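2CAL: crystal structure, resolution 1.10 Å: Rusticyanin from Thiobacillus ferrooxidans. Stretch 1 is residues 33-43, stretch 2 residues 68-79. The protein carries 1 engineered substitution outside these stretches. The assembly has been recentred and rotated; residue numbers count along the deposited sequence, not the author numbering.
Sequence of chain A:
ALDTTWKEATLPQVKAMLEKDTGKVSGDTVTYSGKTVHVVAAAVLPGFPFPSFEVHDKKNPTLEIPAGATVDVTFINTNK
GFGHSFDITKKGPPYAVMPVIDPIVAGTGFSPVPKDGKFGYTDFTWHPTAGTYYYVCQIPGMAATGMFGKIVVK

Stretch 1, residues 33-43: SGKTVHVVAAA
Stretch 2, residues 68-79: GATVDVTFINTN

Residues 36-43 of rusticyanin form a strand that runs parallel to a second strand beginning at Thr 70, their axes 4.7 Å apart at closest approach and crossing at -18°. The register pairs Thr 36 with Thr 70, Val 37 with Val 71 and so on to Ala 42 with Ile 76, with CA-CA distances of 4.5-5.1 Å and extended backbone throughout. Odd-numbered residues of both strands share one face of the sheet, even-numbered residues the other.

Parallel pairing makes each bonded residue of the first strand reach two residues of the second. Val 37 N donates to Thr 70 O and Val 37 O accepts from Asp 72 N, both at 2.9 Å; Val 39 repeats the pattern with Asp 72 O and Thr 74 N, and Ala 41 with Thr 74 O and Ile 76 N. Before them, Thr 70 N donates to Lys 35 O (2.9 Å).

Ala 43 has the largest area covered, 91 Å². Its N donates to Ile 76 O (3.0 Å), while its O accepts the hydroxyl of Thr 78 (OG1 to Ala 43 O, 2.9 Å; chi1 p), so the side chain continues the bonding beyond the paired strands. Its CB lies 3.9 Å from CZ of Phe 75, whose side chain (chi1 174°, t; chi2 58°) leaves on the face shared with Ala 43, its end coming nearer to the first strand.

Asp 72 (67 Å²) adopts chi1 -74° and chi2 -12°. Besides its two backbone bonds, its OD2 approaches Thr 36 CG2 to 3.3 Å and His 38 CE1 to 3.8 Å, the latter obliquely to the imidazole; both neighbours are m at chi1.

On the opposite face, Val 39 (65 Å²) is buried, with chi1 t. Its CG2 packs against Val 71 CG1 at 3.8 Å, and its CB lies 4.4 Å from Val 73 CG2; Val 71 and Val 73 are also t.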

ATOM      1  N   SER A  33     -15.550   4.653   2.805  1.00 13.21           N
ATOM      2  CA  SER A  33     -16.646   5.131   3.650  1.00 13.77           C
ATOM      3  C   SER A  33     -16.941   4.094   4.701  1.00 14.15           C
ATOM      4  O   SER A  33     -16.707   2.906   4.553  1.00 14.94           O
ATOM      5  CB  SER A  33     -17.877   5.426   2.814  1.00 15.82           C
ATOM      6  OG  SER A  33     -18.247   4.272   2.072  1.00 17.06           O
ATOM      7  N   GLY A  34     -17.513   4.511   5.842  1.00 15.21           N
ATOM      8  CA  GLY A  34     -17.862   3.682   6.956  1.00 15.94           C
ATOM      9  C   GLY A  34     -16.991   3.842   8.191  1.00 14.18           C
ATOM     10  O   GLY A  34     -16.013   4.626   8.155  1.00 16.30           O
ATOM     11  N   LYS A  35     -17.299   3.110   9.248  1.00 14.58           N
ATOM     12  CA  LYS A  35     -16.576   3.193  10.508  1.00 15.54           C
ATOM     13  C   LYS A  35     -15.198   2.558  10.420  1.00 15.72           C
ATOM     14  O   LYS A  35     -14.248   3.141  10.952  1.00 16.58           O
ATOM     15  CB  LYS A  35     -17.368   2.516  11.638  1.00 17.84           C
ATOM     16  CG  LYS A  35     -18.639   3.294  11.929  1.00 27.94           C
ATOM     17  CD  LYS A  35     -19.557   2.675  12.971  1.00 42.83           C
ATOM     18  CE  LYS A  35     -19.846   3.661  14.105  1.00 51.84           C
ATOM     19  NZ  LYS A  35     -21.259   4.127  14.213  1.00 65.87           N
ATOM     20  N   THR A  36     -15.102   1.434   9.761  1.00 13.68           N
ATOM     21  CA  THR A  36     -13.848   0.772   9.434  1.00 13.11           C
ATOM     22  C   THR A  36     -13.826   0.605   7.920  1.00 13.19           C
ATOM     23  O   THR A  36     -14.797   0.116   7.324  1.00 15.50           O
ATOM     24  CB  THR A  36     -13.723  -0.573  10.144  1.00 14.09           C
ATOM     25  OG1 THR A  36     -13.808  -0.372  11.569  1.00 16.08           O
ATOM     26  CG2 THR A  36     -12.390  -1.267   9.854  1.00 17.64           C
ATOM     27  N   VAL A  37     -12.727   0.992   7.277  1.00 12.89           N
ATOM     28  CA  VAL A  37     -12.525   0.838   5.833  1.00 12.72           C
ATOM     29  C   VAL A  37     -11.380  -0.158   5.602  1.00 12.67           C
ATOM     30  O   VAL A  37     -10.503  -0.307   6.463  1.00 12.97           O
ATOM     31  CB  VAL A  37     -12.316   2.172   5.147  1.00 12.48           C
ATOM     32  CG1 VAL A  37     -13.451   3.133   5.534  1.00 14.52           C
ATOM     33  CG2 VAL A  37     -10.951   2.797   5.512  1.00 14.87           C
ATOM     34  N   HIS A  38     -11.437  -0.838   4.476  1.00 12.42           N
ATOM     35  CA  HIS A  38     -10.490  -1.931   4.184  1.00 12.11           C
ATOM     36  C   HIS A  38      -9.768  -1.637   2.894  1.00 11.32           C
ATOM     37  O   HIS A  38     -10.360  -1.684   1.819  1.00 12.62           O
ATOM     38  CB  HIS A  38     -11.267  -3.251   4.137  1.00 13.31           C
ATOM     39  CG  HIS A  38     -12.130  -3.418   5.366  1.00 14.77           C
ATOM     40  ND1 HIS A  38     -11.742  -4.159   6.483  1.00 15.18           N
ATOM     41  CD2 HIS A  38     -13.366  -2.984   5.673  1.00 14.69           C
ATOM     42  CE1 HIS A  38     -12.693  -4.127   7.422  1.00 15.08           C
ATOM     43  NE2 HIS A  38     -13.701  -3.400   6.930  1.00 15.40           N
ATOM     44  N   VAL A  39      -8.498  -1.254   3.012  1.00 10.80           N
ATOM     45  CA  VAL A  39      -7.612  -0.934   1.901  1.00 11.02           C
ATOM     46  C   VAL A  39      -6.784  -2.188   1.585  1.00 10.78           C
ATOM     47  O   VAL A  39      -6.089  -2.669   2.494  1.00 12.20           O
ATOM     48  CB  VAL A  39      -6.690   0.220   2.269  1.00 11.33           C
ATOM     49  CG1 VAL A  39      -5.716   0.500   1.118  1.00 13.30           C
ATOM     50  CG2 VAL A  39      -7.481   1.479   2.631  1.00 13.49           C
ATOM     51  N   VAL A  40      -6.851  -2.651   0.345  1.00 10.56           N
ATOM     52  CA  VAL A  40      -5.993  -3.813  -0.012  1.00 11.22           C
ATOM     53  C   VAL A  40      -5.094  -3.352  -1.141  1.00 10.55           C
ATOM     54  O   VAL A  40      -5.523  -3.069  -2.266  1.00 11.59           O
ATOM     55  CB  VAL A  40      -6.815  -5.064  -0.360  1.00 11.58           C
ATOM     56  CG1 VAL A  40      -5.838  -6.224  -0.602  1.00 12.36           C
ATOM     57  CG2 VAL A  40      -7.804  -5.404   0.749  1.00 12.33           C
ATOM     58  N   ALA A  41      -3.795  -3.282  -0.808  1.00 11.31           N
ATOM     59  CA  ALA A  41      -2.779  -2.824  -1.731  1.00 10.93           C
ATOM     60  C   ALA A  41      -1.798  -3.928  -2.096  1.00 10.40           C
ATOM     61  O   ALA A  41      -1.491  -4.768  -1.251  1.00 11.05           O
ATOM     62  CB  ALA A  41      -1.964  -1.693  -1.068  1.00 12.15           C
ATOM     63  N   ALA A  42      -1.337  -3.889  -3.331  1.00 11.15           N
ATOM     64  CA  ALA A  42      -0.317  -4.862  -3.786  1.00 10.62           C
ATOM     65  C   ALA A  42       0.793  -4.141  -4.485  1.00 10.85           C
ATOM     66  O   ALA A  42       0.632  -3.112  -5.129  1.00 12.43           O
ATOM     67  CB  ALA A  42      -0.937  -5.845  -4.784  1.00 13.14           C
ATOM     68  N   ALA A  43       1.995  -4.687  -4.318  1.00 11.12           N
ATOM     69  CA  ALA A  43       3.191  -4.205  -5.020  1.00 11.66           C
ATOM     70  C   ALA A  43       3.334  -4.902  -6.391  1.00 11.48           C
ATOM     71  O   ALA A  43       3.624  -6.107  -6.406  1.00 12.65           O
ATOM     72  CB  ALA A  43       4.422  -4.468  -4.169  1.00 12.87           C
ATOM     73  N   GLY A  68     -11.742  10.117  11.136  1.00 17.65           N
ATOM     74  CA  GLY A  68     -12.283   9.302  12.190  1.00 18.68           C
ATOM     75  C   GLY A  68     -12.459   7.826  11.868  1.00 16.73           C
ATOM     76  O   GLY A  68     -12.709   7.056  12.819  1.00 18.09           O
ATOM     77  N   ALA A  69     -12.288   7.389  10.645  1.00 15.82           N
ATOM     78  CA  ALA A  69     -12.414   5.977  10.311  1.00 16.10           C
ATOM     79  C   ALA A  69     -11.199   5.198  10.796  1.00 15.46           C
ATOM     80  O   ALA A  69     -10.055   5.680  10.820  1.00 16.08           O
ATOM     81  CB  ALA A  69     -12.531   5.788   8.805  1.00 22.23           C
ATOM     82  N   THR A  70     -11.454   3.948  11.180  1.00 14.91           N
ATOM     83  CA  THR A  70     -10.398   2.950  11.320  1.00 14.65           C
ATOM     84  C   THR A  70      -9.999   2.435   9.940  1.00 12.98           C
ATOM     85  O   THR A  70     -10.872   2.080   9.171  1.00 14.96           O
ATOM     86  CB  THR A  70     -10.861   1.788  12.189  1.00 15.26           C
ATOM     87  OG1 THR A  70     -11.212   2.315  13.486  1.00 18.08           O
ATOM     88  CG2 THR A  70      -9.783   0.739  12.373  1.00 17.57           C
ATOM     89  N   VAL A  71      -8.712   2.414   9.647  1.00 12.64           N
ATOM     90  CA  VAL A  71      -8.224   2.008   8.335  1.00 12.29           C
ATOM     91  C   VAL A  71      -7.489   0.666   8.542  1.00 12.67           C
ATOM     92  O   VAL A  71      -6.462   0.612   9.207  1.00 12.44           O
ATOM     93  CB  VAL A  71      -7.311   3.046   7.665  1.00 12.65           C
ATOM     94  CG1 VAL A  71      -6.950   2.588   6.233  1.00 14.42           C
ATOM     95  CG2 VAL A  71      -7.939   4.432   7.630  1.00 13.49           C
ATOM     96  N   ASP A  72      -8.033  -0.400   7.970  1.00 13.41           N
ATOM     97  CA  ASP A  72      -7.390  -1.712   8.027  1.00 11.88           C
ATOM     98  C   ASP A  72      -6.734  -1.908   6.675  1.00 11.52           C
ATOM     99  O   ASP A  72      -7.405  -1.988   5.627  1.00 12.63           O
ATOM    100  CB  ASP A  72      -8.428  -2.792   8.301  1.00 13.70           C
ATOM    101  CG  ASP A  72      -8.929  -2.804   9.725  1.00 15.36           C
ATOM    102  OD1 ASP A  72      -8.390  -2.167  10.668  1.00 18.56           O
ATOM    103  OD2 ASP A  72      -9.944  -3.515   9.932  1.00 17.12           O
ATOM    104  N   VAL A  73      -5.410  -1.921   6.694  1.00 11.00           N
ATOM    105  CA  VAL A  73      -4.603  -2.067   5.475  1.00 11.09           C
ATOM    106  C   VAL A  73      -4.110  -3.531   5.389  1.00 11.07           C
ATOM    107  O   VAL A  73      -3.530  -4.062   6.329  1.00 12.80           O
ATOM    108  CB  VAL A  73      -3.394  -1.126   5.461  1.00 11.83           C
ATOM    109  CG1 VAL A  73      -2.626  -1.267   4.150  1.00 12.94           C
ATOM    110  CG2 VAL A  73      -3.868   0.316   5.635  1.00 13.18           C
ATOM    111  N   THR A  74      -4.313  -4.114   4.238  1.00 11.44           N
ATOM    112  CA  THR A  74      -3.692  -5.387   3.850  1.00 10.86           C
ATOM    113  C   THR A  74      -2.715  -5.079   2.717  1.00 10.64           C
ATOM    114  O   THR A  74      -3.080  -4.388   1.763  1.00 11.85           O
ATOM    115  CB  THR A  74      -4.741  -6.381   3.325  1.00 12.55           C
ATOM    116  OG1 THR A  74      -5.759  -6.560   4.331  1.00 14.24           O
ATOM    117  CG2 THR A  74      -4.091  -7.727   3.043  1.00 14.00           C
ATOM    118  N   PHE A  75      -1.450  -5.475   2.886  1.00 10.63           N
ATOM    119  CA  PHE A  75      -0.431  -5.257   1.868  1.00 10.76           C
ATOM    120  C   PHE A  75       0.169  -6.584   1.426  1.00 10.66           C
ATOM    121  O   PHE A  75       0.576  -7.382   2.279  1.00 11.65           O
ATOM    122  CB  PHE A  75       0.681  -4.335   2.418  1.00 10.26           C
ATOM    123  CG  PHE A  75       1.854  -4.185   1.452  1.00 10.54           C
ATOM    124  CD1 PHE A  75       1.711  -3.700   0.173  1.00 10.31           C
ATOM    125  CD2 PHE A  75       3.125  -4.578   1.864  1.00 11.35           C
ATOM    126  CE1 PHE A  75       2.765  -3.578  -0.696  1.00 11.20           C
ATOM    127  CE2 PHE A  75       4.214  -4.458   0.998  1.00 12.22           C
ATOM    128  CZ  PHE A  75       4.031  -3.984  -0.270  1.00 11.64           C
ATOM    129  N   ILE A  76       0.152  -6.796   0.128  1.00 10.95           N
ATOM    130  CA  ILE A  76       0.604  -8.028  -0.524  1.00 10.70           C
ATOM    131  C   ILE A  76       1.727  -7.715  -1.486  1.00 10.71           C
ATOM    132  O   ILE A  76       1.585  -6.836  -2.315  1.00 11.55           O
ATOM    133  CB  ILE A  76      -0.593  -8.693  -1.282  1.00 11.93           C
ATOM    134  CG1 ILE A  76      -1.856  -8.839  -0.434  1.00 12.11           C
ATOM    135  CG2 ILE A  76      -0.130 -10.020  -1.875  1.00 12.91           C
ATOM    136  CD1 ILE A  76      -3.094  -9.034  -1.269  1.00 15.90           C
ATOM    137  N   ASN A  77       2.825  -8.453  -1.388  1.00 11.31           N
ATOM    138  CA  ASN A  77       3.902  -8.270  -2.360  1.00 11.86           C
ATOM    139  C   ASN A  77       3.850  -9.364  -3.424  1.00 11.89           C
ATOM    140  O   ASN A  77       4.264 -10.503  -3.155  1.00 12.38           O
ATOM    141  CB  ASN A  77       5.277  -8.286  -1.689  1.00 11.82           C
ATOM    142  CG  ASN A  77       6.421  -8.174  -2.646  1.00 11.97           C
ATOM    143  OD1 ASN A  77       7.576  -8.624  -2.332  1.00 15.33           O
ATOM    144  ND2 ASN A  77       6.200  -7.649  -3.817  1.00 11.39           N
ATOM    145  N   THR A  78       3.402  -9.007  -4.616  1.00 12.80           N
ATOM    146  CA  THR A  78       3.333  -9.940  -5.733  1.00 13.09           C
ATOM    147  C   THR A  78       4.511  -9.835  -6.699  1.00 15.66           C
ATOM    148  O   THR A  78       4.519 -10.505  -7.726  1.00 18.95           O
ATOM    149  CB  THR A  78       1.997  -9.732  -6.530  1.00 13.80           C
ATOM    150  OG1 THR A  78       1.750  -8.331  -6.775  1.00 15.98           O
ATOM    151  CG2 THR A  78       0.867 -10.292  -5.662  1.00 16.38           C
ATOM    152  N   ASN A  79       5.514  -9.013  -6.431  1.00 13.77           N
ATOM    153  CA  ASN A  79       6.568  -8.743  -7.425  1.00 13.93           C
ATOM    154  C   ASN A  79       7.782  -9.619  -7.212  1.00 13.39           C
ATOM    155  O   ASN A  79       8.537  -9.464  -6.271  1.00 13.60           O
ATOM    156  CB  ASN A  79       6.919  -7.262  -7.347  1.00 15.12           C
ATOM    157  CG  ASN A  79       7.722  -6.782  -8.507  1.00 14.62           C
ATOM    158  OD1 ASN A  79       7.702  -7.294  -9.655  1.00 21.60           O
ATOM    159  ND2 ASN A  79       8.519  -5.800  -8.260  1.00 15.93           N
TER
HETATM  160  O   HOH W   1     -14.857   4.553  13.480  1.00 40.24           O